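Local structure of tyrosyl-tRNA synthetase (Archaeoglobus fulgidus, 2CYB) at residues A14-T19 against G176-R181; K182-A187 against P199-T204; D227-V232 against L311-R316; E231-I236 against A303-L308. The protein binds L-tyrosine and, as a homodimeric class I aminoacyl-tRNA synthetase, probably activates it with ATP and transfers it to tRNA(Tyr). One frame throughout, in Å; residues are numbered along the deposited sequence.

Contact 1 of 4, residues A14-T19 against G176-R181; sequences AEEVVT and GGIDQR. With TYR (tyrosine), chain C.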
loop_
_atom_site.group_PDB
_atom_site.type_symbol
_atom_site.label_atom_id
_atom_site.label_comp_id
_atom_site.label_asym_id
_atom_site.label_seq_id
_atom_site.Cartn_x
_atom_site.Cartn_y
_atom_site.Cartn_z
ATOM N N ALA A 14 -18.479 18.626 20.431
ATOM C CA ALA A 14 -17.418 18.385 19.463
ATOM C C ALA A 14 -16.168 18.995 20.068
ATOM O O ALA A 14 -16.226 20.055 20.687
ATOM C CB ALA A 14 -17.734 19.056 18.131
ATOM N N GLU A 15 -15.035 18.332 19.901
ATOM C CA GLU A 15 -13.795 18.864 20.440
ATOM C C GLU A 15 -13.172 19.868 19.479
ATOM O O GLU A 15 -12.527 20.832 19.895
ATOM C CB GLU A 15 -12.804 17.730 20.713
ATOM C CG GLU A 15 -11.443 18.214 21.188
ATOM C CD GLU A 15 -10.528 17.084 21.611
ATOM O OE1 GLU A 15 -9.331 17.351 21.852
ATOM O OE2 GLU A 15 -11.004 15.934 21.705
ATOM N N GLU A 16 -13.376 19.648 18.188
ATOM C CA GLU A 16 -12.803 20.528 17.184
ATOM C C GLU A 16 -13.585 20.479 15.886
ATOM O O GLU A 16 -14.195 19.463 15.552
ATOM C CB GLU A 16 -11.351 20.120 16.920
ATOM C CG GLU A 16 -10.687 20.834 15.756
ATOM C CD GLU A 16 -9.333 20.243 15.403
ATOM O OE1 GLU A 16 -9.271 19.037 15.070
ATOM O OE2 GLU A 16 -8.329 20.986 15.456
ATOM N N VAL A 17 -13.583 21.598 15.169
ATOM C CA VAL A 17 -14.247 21.680 13.878
ATOM C C VAL A 17 -13.249 22.337 12.929
ATOM O O VAL A 17 -12.715 23.410 13.216
ATOM C CB VAL A 17 -15.533 22.523 13.929
ATOM C CG1 VAL A 17 -16.130 22.621 12.532
ATOM C CG2 VAL A 17 -16.535 21.891 14.889
ATOM N N VAL A 18 -12.982 21.672 11.813
ATOM C CA VAL A 18 -12.043 22.171 10.819
ATOM C C VAL A 18 -12.748 22.384 9.482
ATOM O O VAL A 18 -12.899 21.445 8.709
ATOM C CB VAL A 18 -10.889 21.171 10.610
ATOM C CG1 VAL A 18 -9.886 21.730 9.620
ATOM C CG2 VAL A 18 -10.224 20.862 11.946
ATOM N N THR A 19 -13.203 23.607 9.215
ATOM C CA THR A 19 -13.064 24.737 10.129
ATOM C C THR A 19 -14.467 25.261 10.419
ATOM O O THR A 19 -15.420 24.916 9.716
ATOM C CB THR A 19 -12.233 25.880 9.494
ATOM O OG1 THR A 19 -12.907 26.372 8.330
ATOM C CG2 THR A 19 -10.852 25.383 9.092
ATOM N N GLY A 176 -15.398 12.135 13.048
ATOM C CA GLY A 176 -14.629 11.063 13.654
ATOM C C GLY A 176 -14.001 11.505 14.955
ATOM O O GLY A 176 -14.016 12.692 15.286
ATOM N N GLY A 177 -13.463 10.553 15.708
ATOM C CA GLY A 177 -12.810 10.917 16.945
ATOM C C GLY A 177 -11.598 11.761 16.590
ATOM O O GLY A 177 -11.113 11.726 15.457
ATOM N N ILE A 178 -11.105 12.520 17.559
ATOM C CA ILE A 178 -9.950 13.376 17.351
ATOM C C ILE A 178 -8.706 12.554 16.983
ATOM O O ILE A 178 -7.717 13.098 16.492
ATOM C CB ILE A 178 -9.678 14.229 18.623
ATOM C CG1 ILE A 178 -8.609 15.280 18.337
ATOM C CG2 ILE A 178 -9.246 13.340 19.760
ATOM C CD1 ILE A 178 -9.123 16.471 17.570
ATOM N N ASP A 179 -8.743 11.243 17.216
ATOM C CA ASP A 179 -7.595 10.426 16.845
ATOM C C ASP A 179 -7.529 10.207 15.329
ATOM O O ASP A 179 -6.569 9.633 14.822
ATOM C CB ASP A 179 -7.586 9.087 17.595
ATOM C CG ASP A 179 -8.893 8.330 17.497
ATOM O OD1 ASP A 179 -9.873 8.829 16.898
ATOM O OD2 ASP A 179 -8.937 7.208 18.050
ATOM N N GLN A 180 -8.539 10.688 14.614
ATOM C CA GLN A 180 -8.568 10.571 13.150
ATOM C C GLN A 180 -8.040 11.880 12.553
ATOM O O GLN A 180 -7.978 12.036 11.331
ATOM C CB GLN A 180 -9.999 10.372 12.630
ATOM C CG GLN A 180 -10.790 9.232 13.265
ATOM C CD GLN A 180 -10.092 7.899 13.122
ATOM O OE1 GLN A 180 -9.761 7.475 12.013
ATOM N NE2 GLN A 180 -9.861 7.229 14.245
ATOM N N ARG A 181 -7.650 12.818 13.415
ATOM C CA ARG A 181 -7.204 14.132 12.954
ATOM C C ARG A 181 -6.119 14.152 11.888
ATOM O O ARG A 181 -6.252 14.851 10.883
ATOM C CB ARG A 181 -6.760 15.000 14.142
ATOM C CG ARG A 181 -6.649 16.480 13.789
ATOM C CD ARG A 181 -6.231 17.357 14.975
ATOM N NE ARG A 181 -6.401 18.776 14.658
ATOM C CZ ARG A 181 -5.772 19.407 13.671
ATOM N NH1 ARG A 181 -4.916 18.756 12.895
ATOM N NH2 ARG A 181 -6.016 20.691 13.444
HETATM N N TYR C . -10.139 4.983 10.997
HETATM C CA TYR C . -11.461 4.824 11.650
HETATM C C TYR C . -11.309 4.299 13.076
HETATM O O TYR C . -12.342 4.117 13.741
HETATM C CB TYR C . -12.331 3.879 10.814
HETATM C CG TYR C . -12.597 4.441 9.439
HETATM C CD1 TYR C . -12.261 3.731 8.286
HETATM C CD2 TYR C . -13.190 5.702 9.295
HETATM C CE1 TYR C . -12.516 4.266 7.011
HETATM C CE2 TYR C . -13.444 6.241 8.046
HETATM C CZ TYR C . -13.108 5.521 6.907
HETATM O OH TYR C . -13.387 6.060 5.676
HETATM O OXT TYR C . -10.158 4.092 13.514
#
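Glu-15 and Ile-178 mark the nearest approach of the two backbones, CA to CA 7.4 Å, since strands 16-18 and 173-177 are not neighbours in the sheet: strand 200-204 runs between them, and side chains bridge the gap. Glu-15 and Glu-16 both face His-203 of that strand in a classic beta bulge, and both point toward 176-181. With CG anti to its backbone N (chi1 172°), Glu-16 extends to Arg-181, whose chain it crosses at about a right angle. Arg-181 NH2 donates to Glu-16 OE2 at 3.1 Å, the oxygen lying in the guanidinium plane and met on its syn side. The carboxylate and guanidinium planes are 51° apart. Arg-181 NE is shared, weakly, between Glu-16 OE2 at 3.0 Å and Glu-16 OE1 at 2.9 Å, the latter strongly bent. Glu-16 OE1 is also hydrogen-bonded to His-203 ND1. Ile-178 lies against both acids, its CD1 3.6 Å from Glu-16 OE1 and its CG2 3.7 Å from Glu-15 OE2. A leucine in place of Arg-181 would probably leave the Glu-16 carboxylate without its ionic mate and held chiefly by His-203. Just before Arg-181, Gln-180 OE1 accepts from the amino N of the bound tyrosine at 2.7 Å. The chemistry implies an ion pair at the surface, tying the edge strand to the start of helix 181-190, next to the turn that carries the tyrosine-binding Gln-180.

Contact 2 of 4, residues K182-A187 against P199-T204; sequences KIHMLA and PVCLHT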
loop_
_atom_site.group_PDB
_atom_site.type_symbol
_atom_site.label_atom_id
_atom_site.label_comp_id
_atom_site.label_asym_id
_atom_site.label_seq_id
_atom_site.Cartn_x
_atom_site.Cartn_y
_atom_site.Cartn_z
ATOM N N LYS A 182 -5.048 13.394 12.092
ATOM C CA LYS A 182 -3.970 13.380 11.117
ATOM C C LYS A 182 -4.409 12.816 9.775
ATOM O O LYS A 182 -3.975 13.299 8.731
ATOM C CB LYS A 182 -2.760 12.608 11.650
ATOM C CG LYS A 182 -2.074 13.314 12.818
ATOM C CD LYS A 182 -0.600 12.965 12.894
ATOM C CE LYS A 182 0.088 13.726 14.021
ATOM N NZ LYS A 182 1.531 13.371 14.159
ATOM N N ILE A 183 -5.257 11.793 9.798
ATOM C CA ILE A 183 -5.751 11.221 8.557
ATOM C C ILE A 183 -6.617 12.275 7.862
ATOM O O ILE A 183 -6.517 12.475 6.654
ATOM C CB ILE A 183 -6.561 9.931 8.815
ATOM C CG1 ILE A 183 -5.615 8.816 9.279
ATOM C CG2 ILE A 183 -7.296 9.512 7.545
ATOM C CD1 ILE A 183 -6.324 7.515 9.684
ATOM N N HIS A 184 -7.446 12.978 8.627
ATOM C CA HIS A 184 -8.279 14.007 8.030
ATOM C C HIS A 184 -7.449 15.156 7.472
ATOM O O HIS A 184 -7.805 15.733 6.446
ATOM C CB HIS A 184 -9.307 14.526 9.039
ATOM C CG HIS A 184 -10.443 13.582 9.272
ATOM N ND1 HIS A 184 -11.401 13.792 10.239
ATOM C CD2 HIS A 184 -10.781 12.428 8.647
ATOM C CE1 HIS A 184 -12.282 12.805 10.200
ATOM N NE2 HIS A 184 -11.929 11.965 9.243
ATOM N N MET A 185 -6.343 15.502 8.122
ATOM C CA MET A 185 -5.527 16.585 7.579
ATOM C C MET A 185 -4.887 16.118 6.274
ATOM O O MET A 185 -4.754 16.892 5.319
ATOM C CB MET A 185 -4.449 17.019 8.573
ATOM C CG MET A 185 -5.004 17.653 9.848
ATOM S SD MET A 185 -6.132 19.048 9.535
ATOM C CE MET A 185 -7.732 18.232 9.684
ATOM N N LEU A 186 -4.493 14.849 6.232
ATOM C CA LEU A 186 -3.896 14.298 5.024
ATOM C C LEU A 186 -4.922 14.388 3.891
ATOM O O LEU A 186 -4.579 14.711 2.755
ATOM C CB LEU A 186 -3.481 12.840 5.266
ATOM C CG LEU A 186 -3.007 11.980 4.087
ATOM C CD1 LEU A 186 -1.833 12.636 3.390
ATOM C CD2 LEU A 186 -2.606 10.608 4.603
ATOM N N ALA A 187 -6.184 14.107 4.205
ATOM C CA ALA A 187 -7.249 14.175 3.212
ATOM C C ALA A 187 -7.394 15.610 2.703
ATOM O O ALA A 187 -7.425 15.854 1.491
ATOM C CB ALA A 187 -8.567 13.703 3.821
ATOM N N PRO A 199 -12.429 18.269 2.586
ATOM C CA PRO A 199 -13.581 18.120 3.476
ATOM C C PRO A 199 -13.543 18.918 4.765
ATOM O O PRO A 199 -12.472 19.239 5.300
ATOM C CB PRO A 199 -13.592 16.626 3.760
ATOM C CG PRO A 199 -12.121 16.335 3.867
ATOM C CD PRO A 199 -11.553 17.085 2.668
ATOM N N VAL A 200 -14.732 19.250 5.250
ATOM C CA VAL A 200 -14.870 19.940 6.517
ATOM C C VAL A 200 -14.801 18.757 7.481
ATOM O O VAL A 200 -15.332 17.682 7.180
ATOM C CB VAL A 200 -16.248 20.615 6.642
ATOM C CG1 VAL A 200 -16.332 21.391 7.946
ATOM C CG2 VAL A 200 -16.493 21.531 5.442
ATOM N N CYS A 201 -14.138 18.934 8.618
ATOM C CA CYS A 201 -14.016 17.851 9.586
ATOM C C CYS A 201 -14.546 18.235 10.967
ATOM O O CYS A 201 -14.331 19.353 11.440
ATOM C CB CYS A 201 -12.553 17.426 9.700
ATOM S SG CYS A 201 -11.817 16.982 8.102
ATOM N N LEU A 202 -15.252 17.301 11.597
ATOM C CA LEU A 202 -15.794 17.511 12.936
ATOM C C LEU A 202 -15.236 16.392 13.804
ATOM O O LEU A 202 -15.476 15.216 13.542
ATOM C CB LEU A 202 -17.324 17.451 12.917
ATOM C CG LEU A 202 -18.016 17.752 14.255
ATOM C CD1 LEU A 202 -19.437 18.209 14.001
ATOM C CD2 LEU A 202 -17.997 16.519 15.150
ATOM N N HIS A 203 -14.487 16.753 14.836
ATOM C CA HIS A 203 -13.882 15.749 15.697
ATOM C C HIS A 203 -14.494 15.670 17.086
ATOM O O HIS A 203 -14.732 16.685 17.736
ATOM C CB HIS A 203 -12.389 16.019 15.813
ATOM C CG HIS A 203 -11.667 15.962 14.502
ATOM N ND1 HIS A 203 -10.652 16.832 14.171
ATOM C CD2 HIS A 203 -11.807 15.127 13.446
ATOM C CE1 HIS A 203 -10.197 16.538 12.966
ATOM N NE2 HIS A 203 -10.882 15.508 12.505
ATOM N N THR A 204 -14.743 14.447 17.535
ATOM C CA THR A 204 -15.307 14.226 18.859
ATOM C C THR A 204 -14.161 13.857 19.795
ATOM O O THR A 204 -13.129 13.341 19.364
ATOM C CB THR A 204 -16.327 13.086 18.837
ATOM O OG1 THR A 204 -15.719 11.917 18.274
ATOM C CG2 THR A 204 -17.535 13.470 17.997
#
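His-184 reaches from helix 181-190 to His-203 and Cys-201 on strand 200-204, joining the helix of a beta-alpha-beta unit of the Rossmann fold to the strand that follows it. The short helix and strand segments run almost antiparallel, at 175°, with their axes 9.6 Å apart. The polar part is a single histidine pair: His-184 ND1 and His-203 NE2 lie 2.9 Å apart in a hydrogen bond that either could donate. The side chains slide past each other in opposite directions, and the rings meet rim to rim, their planes only 17° apart. His-203 ND1, on the other side of the ring, keeps its bond to Glu-16. The His-184 side chain also comes to about 4 Å from those of Gln-162 and Gln-180, both tyrosine-binding, consistent with a second-shell position. A leucine in place of His-184 would probably leave His-203 NE2 without its mate, with only the ND1 bond to Glu-16, of these two, still holding the ring. A sulfur contact flanks the pair. Cys-201 SG sits 3.6 Å from His-184 CB and 4.3 Å from the centroid of the His-184 ring, approaching obliquely. The apolar part closes the far end, where Ala-187 CB meets Pro-199 CG at 4.4 Å, beside Ile-166 of helix 154-168. Met-185 starts away from the strand, yet its tip curls back to the edge of the His-203 ring, Met-185 CE lying 4.4 Å from His-203 CE1.

Contact 3 of 4, residues D227-V232 against L311-R316; sequences DPPEEV and LLEDAR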
loop_
_atom_site.group_PDB
_atom_site.type_symbol
_atom_site.label_atom_id
_atom_site.label_comp_id
_atom_site.label_asym_id
_atom_site.label_seq_id
_atom_site.Cartn_x
_atom_site.Cartn_y
_atom_site.Cartn_z
ATOM N N ASP A 227 -23.796 -5.424 27.271
ATOM C CA ASP A 227 -23.708 -5.634 28.712
ATOM C C ASP A 227 -25.105 -5.665 29.343
ATOM O O ASP A 227 -25.934 -4.787 29.092
ATOM C CB ASP A 227 -22.885 -4.528 29.387
ATOM C CG ASP A 227 -21.389 -4.688 29.180
ATOM O OD1 ASP A 227 -20.916 -5.836 29.046
ATOM O OD2 ASP A 227 -20.677 -3.661 29.180
ATOM N N PRO A 228 -25.390 -6.695 30.156
ATOM C CA PRO A 228 -26.705 -6.782 30.800
ATOM C C PRO A 228 -26.825 -5.715 31.896
ATOM O O PRO A 228 -25.815 -5.271 32.457
ATOM C CB PRO A 228 -26.720 -8.203 31.354
ATOM C CG PRO A 228 -25.273 -8.454 31.666
ATOM C CD PRO A 228 -24.575 -7.887 30.452
ATOM N N PRO A 229 -28.058 -5.297 32.218
ATOM C CA PRO A 229 -28.291 -4.279 33.246
ATOM C C PRO A 229 -27.435 -4.464 34.494
ATOM O O PRO A 229 -26.882 -3.504 35.023
ATOM C CB PRO A 229 -29.783 -4.415 33.524
ATOM C CG PRO A 229 -30.322 -4.736 32.175
ATOM C CD PRO A 229 -29.337 -5.780 31.666
ATOM N N GLU A 230 -27.323 -5.703 34.957
ATOM C CA GLU A 230 -26.526 -6.005 36.141
ATOM C C GLU A 230 -25.056 -5.668 35.932
ATOM O O GLU A 230 -24.407 -5.112 36.818
ATOM C CB GLU A 230 -26.655 -7.490 36.501
ATOM C CG GLU A 230 -27.857 -7.837 37.361
ATOM C CD GLU A 230 -27.626 -7.538 38.834
ATOM O OE1 GLU A 230 -27.424 -6.354 39.183
ATOM O OE2 GLU A 230 -27.641 -8.493 39.642
ATOM N N GLU A 231 -24.535 -6.016 34.759
ATOM C CA GLU A 231 -23.136 -5.756 34.437
ATOM C C GLU A 231 -22.897 -4.255 34.304
ATOM O O GLU A 231 -21.873 -3.741 34.757
ATOM C CB GLU A 231 -22.745 -6.481 33.143
ATOM C CG GLU A 231 -21.279 -6.312 32.745
ATOM C CD GLU A 231 -20.304 -6.946 33.730
ATOM O OE1 GLU A 231 -19.078 -6.760 33.553
ATOM O OE2 GLU A 231 -20.752 -7.627 34.675
ATOM N N VAL A 232 -23.837 -3.550 33.682
ATOM C CA VAL A 232 -23.706 -2.097 33.549
ATOM C C VAL A 232 -23.605 -1.481 34.943
ATOM O O VAL A 232 -22.765 -0.621 35.200
ATOM C CB VAL A 232 -24.921 -1.478 32.832
ATOM C CG1 VAL A 232 -24.861 0.038 32.912
ATOM C CG2 VAL A 232 -24.956 -1.931 31.378
ATOM N N LEU A 311 -31.343 3.189 27.949
ATOM C CA LEU A 311 -30.834 3.399 26.601
ATOM C C LEU A 311 -30.542 2.064 25.903
ATOM O O LEU A 311 -31.006 1.818 24.785
ATOM C CB LEU A 311 -29.565 4.258 26.691
ATOM C CG LEU A 311 -29.148 5.150 25.523
ATOM C CD1 LEU A 311 -28.098 6.139 25.996
ATOM C CD2 LEU A 311 -28.613 4.302 24.388
ATOM N N LEU A 312 -29.778 1.207 26.572
ATOM C CA LEU A 312 -29.410 -0.095 26.023
ATOM C C LEU A 312 -30.584 -1.060 25.948
ATOM O O LEU A 312 -30.704 -1.824 24.987
ATOM C CB LEU A 312 -28.286 -0.715 26.852
ATOM C CG LEU A 312 -26.883 -0.131 26.670
ATOM C CD1 LEU A 312 -26.893 1.363 26.912
ATOM C CD2 LEU A 312 -25.929 -0.817 27.632
ATOM N N GLU A 313 -31.445 -1.034 26.960
ATOM C CA GLU A 313 -32.611 -1.908 26.969
ATOM C C GLU A 313 -33.457 -1.610 25.742
ATOM O O GLU A 313 -33.883 -2.520 25.033
ATOM C CB GLU A 313 -33.436 -1.692 28.241
ATOM C CG GLU A 313 -32.986 -2.548 29.408
ATOM C CD GLU A 313 -33.213 -4.030 29.157
ATOM O OE1 GLU A 313 -34.388 -4.437 29.010
ATOM O OE2 GLU A 313 -32.221 -4.787 29.104
ATOM N N ASP A 314 -33.693 -0.328 25.495
ATOM C CA ASP A 314 -34.472 0.089 24.340
ATOM C C ASP A 314 -33.759 -0.351 23.059
ATOM O O ASP A 314 -34.396 -0.789 22.100
ATOM C CB ASP A 314 -34.640 1.607 24.346
ATOM C CG ASP A 314 -35.409 2.110 23.144
ATOM O OD1 ASP A 314 -36.593 1.737 22.995
ATOM O OD2 ASP A 314 -34.829 2.879 22.348
ATOM N N ALA A 315 -32.434 -0.238 23.052
ATOM C CA ALA A 315 -31.645 -0.627 21.888
ATOM C C ALA A 315 -31.860 -2.105 21.587
ATOM O O ALA A 315 -32.113 -2.486 20.445
ATOM C CB ALA A 315 -30.158 -0.344 22.137
ATOM N N ARG A 316 -31.760 -2.935 22.617
ATOM C CA ARG A 316 -31.953 -4.367 22.452
ATOM C C ARG A 316 -33.378 -4.664 21.999
ATOM O O ARG A 316 -33.607 -5.547 21.173
ATOM C CB ARG A 316 -31.631 -5.090 23.765
ATOM C CG ARG A 316 -30.134 -5.298 23.975
ATOM C CD ARG A 316 -29.794 -5.732 25.392
ATOM N NE ARG A 316 -29.953 -4.639 26.346
ATOM C CZ ARG A 316 -29.588 -4.696 27.623
ATOM N NH1 ARG A 316 -29.775 -3.649 28.412
ATOM N NH2 ARG A 316 -29.033 -5.797 28.111
HETATM O O HOH W 1 -27.911 -3.134 30.025
#
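A bend at chi3 (-72°) turns NE of Arg-316, the residue that meets Pro-229, back along its own helix, where it gives a weak bond to Leu-312 O. Glu-313 is bent at chi2 (-66°), which carries CD round toward the same arginine. Glu-313 OE2 then lies 2.8 Å from Arg-316 NH1, well out of the guanidinium plane, so the pair is held by charge and not by a directed N-H. Pro-229 fits against both groups: its CD meets the guanidinium edge tip to tip, 3.6 Å from Arg-316 NH2, and its CG is 3.6 Å from Glu-313 OE2. The contact packs the first turn of helix 229-237 against the long C-terminal helix 297-319. Pro-228 holds the N-cap position of the shorter helix, and its O receives Val-232 N. Asp-227 O comes within 3.4 Å of Arg-316 NH2 at an angle too poor for a hydrogen bond. A water donates to Asp-227 O at 2.7 Å and lies near Arg-316 NH1, where its second bond is weak and doubtful. Asp-227 OD2 turns instead to a salt bridge with Lys-235. Deeper in, Val-232 CG2 and Leu-312 CD2 meet tip to tip, 4.0 Å apart.

Contact 4 of 4, residues E231-I236 against A303-L308; sequences EVERKI and AVAKYL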
loop_
_atom_site.group_PDB
_atom_site.type_symbol
_atom_site.label_atom_id
_atom_site.label_comp_id
_atom_site.label_asym_id
_atom_site.label_seq_id
_atom_site.Cartn_x
_atom_site.Cartn_y
_atom_site.Cartn_z
ATOM N N GLU A 231 -24.535 -6.016 34.759
ATOM C CA GLU A 231 -23.136 -5.756 34.437
ATOM C C GLU A 231 -22.897 -4.255 34.304
ATOM O O GLU A 231 -21.873 -3.741 34.757
ATOM C CB GLU A 231 -22.745 -6.481 33.143
ATOM C CG GLU A 231 -21.279 -6.312 32.745
ATOM C CD GLU A 231 -20.304 -6.946 33.730
ATOM O OE1 GLU A 231 -19.078 -6.760 33.553
ATOM O OE2 GLU A 231 -20.752 -7.627 34.675
ATOM N N VAL A 232 -23.837 -3.550 33.682
ATOM C CA VAL A 232 -23.706 -2.097 33.549
ATOM C C VAL A 232 -23.605 -1.481 34.943
ATOM O O VAL A 232 -22.765 -0.621 35.200
ATOM C CB VAL A 232 -24.921 -1.478 32.832
ATOM C CG1 VAL A 232 -24.861 0.038 32.912
ATOM C CG2 VAL A 232 -24.956 -1.931 31.378
ATOM N N GLU A 233 -24.468 -1.932 35.845
ATOM C CA GLU A 233 -24.470 -1.416 37.206
ATOM C C GLU A 233 -23.146 -1.663 37.899
ATOM O O GLU A 233 -22.605 -0.771 38.549
ATOM C CB GLU A 233 -25.610 -2.047 38.002
ATOM C CG GLU A 233 -26.978 -1.470 37.669
ATOM C CD GLU A 233 -28.111 -2.270 38.283
ATOM O OE1 GLU A 233 -27.888 -2.891 39.345
ATOM O OE2 GLU A 233 -29.223 -2.270 37.711
ATOM N N ARG A 234 -22.618 -2.876 37.751
ATOM C CA ARG A 234 -21.341 -3.231 38.366
ATOM C C ARG A 234 -20.179 -2.368 37.867
ATOM O O ARG A 234 -19.385 -1.867 38.661
ATOM C CB ARG A 234 -21.024 -4.711 38.105
ATOM C CG ARG A 234 -19.606 -5.090 38.477
ATOM C CD ARG A 234 -19.262 -6.509 38.064
ATOM N NE ARG A 234 -17.814 -6.694 38.009
ATOM C CZ ARG A 234 -17.031 -6.166 37.072
ATOM N NH1 ARG A 234 -15.721 -6.377 37.100
ATOM N NH2 ARG A 234 -17.561 -5.439 36.097
ATOM N N LYS A 235 -20.074 -2.205 36.550
ATOM C CA LYS A 235 -18.999 -1.405 35.960
ATOM C C LYS A 235 -19.062 0.059 36.392
ATOM O O LYS A 235 -18.032 0.666 36.688
ATOM C CB LYS A 235 -19.049 -1.494 34.430
ATOM C CG LYS A 235 -18.674 -2.867 33.876
ATOM C CD LYS A 235 -18.712 -2.868 32.347
ATOM C CE LYS A 235 -18.226 -4.190 31.766
ATOM N NZ LYS A 235 -18.251 -4.176 30.272
ATOM N N ILE A 236 -20.267 0.623 36.423
ATOM C CA ILE A 236 -20.431 2.014 36.841
ATOM C C ILE A 236 -20.093 2.134 38.325
ATOM O O ILE A 236 -19.373 3.045 38.737
ATOM C CB ILE A 236 -21.881 2.516 36.594
ATOM C CG1 ILE A 236 -22.153 2.611 35.090
ATOM C CG2 ILE A 236 -22.086 3.890 37.228
ATOM C CD1 ILE A 236 -21.251 3.589 34.363
ATOM N N ALA A 303 -27.882 7.115 39.000
ATOM C CA ALA A 303 -28.692 7.711 37.945
ATOM C C ALA A 303 -28.127 7.404 36.559
ATOM O O ALA A 303 -28.874 7.070 35.635
ATOM C CB ALA A 303 -28.793 9.237 38.154
ATOM N N VAL A 304 -26.812 7.519 36.414
ATOM C CA VAL A 304 -26.180 7.246 35.122
ATOM C C VAL A 304 -26.417 5.786 34.717
ATOM O O VAL A 304 -26.709 5.496 33.560
ATOM C CB VAL A 304 -24.670 7.531 35.171
ATOM C CG1 VAL A 304 -23.986 7.017 33.894
ATOM C CG2 VAL A 304 -24.438 9.026 35.330
ATOM N N ALA A 305 -26.300 4.871 35.674
ATOM C CA ALA A 305 -26.521 3.458 35.382
ATOM C C ALA A 305 -27.963 3.220 34.950
ATOM O O ALA A 305 -28.224 2.450 34.023
ATOM C CB ALA A 305 -26.187 2.599 36.613
ATOM N N LYS A 306 -28.906 3.880 35.620
ATOM C CA LYS A 306 -30.315 3.709 35.282
ATOM C C LYS A 306 -30.648 4.224 33.882
ATOM O O LYS A 306 -31.341 3.554 33.114
ATOM C CB LYS A 306 -31.202 4.419 36.309
ATOM C CG LYS A 306 -32.681 4.371 35.966
ATOM C CD LYS A 306 -33.524 5.114 36.992
ATOM C CE LYS A 306 -34.990 5.108 36.587
ATOM N NZ LYS A 306 -35.843 5.875 37.539
ATOM N N TYR A 307 -30.170 5.419 33.548
ATOM C CA TYR A 307 -30.448 5.968 32.231
ATOM C C TYR A 307 -29.736 5.184 31.132
ATOM O O TYR A 307 -30.308 4.931 30.069
ATOM C CB TYR A 307 -30.048 7.440 32.166
ATOM C CG TYR A 307 -31.098 8.363 32.738
ATOM C CD1 TYR A 307 -31.203 8.569 34.111
ATOM C CD2 TYR A 307 -32.009 9.007 31.901
ATOM C CE1 TYR A 307 -32.192 9.400 34.642
ATOM C CE2 TYR A 307 -32.999 9.836 32.420
ATOM C CZ TYR A 307 -33.083 10.030 33.788
ATOM O OH TYR A 307 -34.052 10.863 34.302
ATOM N N LEU A 308 -28.491 4.800 31.389
ATOM C CA LEU A 308 -27.741 4.040 30.400
ATOM C C LEU A 308 -28.459 2.717 30.160
ATOM O O LEU A 308 -28.576 2.267 29.021
ATOM C CB LEU A 308 -26.308 3.787 30.881
ATOM C CG LEU A 308 -25.348 3.176 29.855
ATOM C CD1 LEU A 308 -25.350 4.002 28.566
ATOM C CD2 LEU A 308 -23.949 3.133 30.447
#
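Ile-236 lies over Ala-305, with Ile-236 CB 4.3 Å from Ala-305 CB, and reaches on toward Val-304. Its chi2 of -62° places CD1 4.4 Å from Val-304 CG1, so one branched side chain touches two consecutive residues of the opposing helix. One turn earlier, Val-232 uses the methyl that it does not give to Leu-312: Val-232 CG1 meets Leu-308 CD2 at 4.1 Å, the two side chains crossing obliquely. Glu-233 adds its aliphatic part, with CG 4.3 Å from Ala-305 CB.

This is antiparallel helix packing, with the short segments of helices 229-237 and 297-319 inclined at 150° and their axes 9.4 Å apart. Val-232 and Ile-236 are four residues apart, as are Val-304 and Leu-308, so each helix presents successive turns to the other. Ala-305 sits at the point of nearest backbone approach, its CA only 5.6 Å from that of Glu-233, a spacing that its small side chain suits. Helix 250-263 joins the same core, its Ile-251 and Ile-254 touching both Ile-236 and Val-304.

On a face of helix 229-237 turned from the contact, Arg-234 NH2 and Glu-231 OE1 form a loose ion pair. Across these segments the contact is mainly van der Waals, which implies that their spacing here depends largely on side-chain shape.

Overall arrangement
The four contacts fall into two pairs on opposite sides of the chain's centre. Contacts 1 and 2 have centres 6 Å apart and share the sheet: Val-18 N lies 2.7 Å from Cys-201 O, a probable hydrogen bond that joins them. They are also the pair near the substrate, contact 1 supplying Gln-180 and contact 2 bringing the side chain of His-184 to about 6 Å from the bound tyrosine. Contacts 3 and 4, with centres 9 Å apart, are successive levels of one helix pair, share Glu-231 and Val-232, and lie away from the annotated sites. Between the pairs, contacts 2 and 3 have their nearest atoms about 15 Å apart.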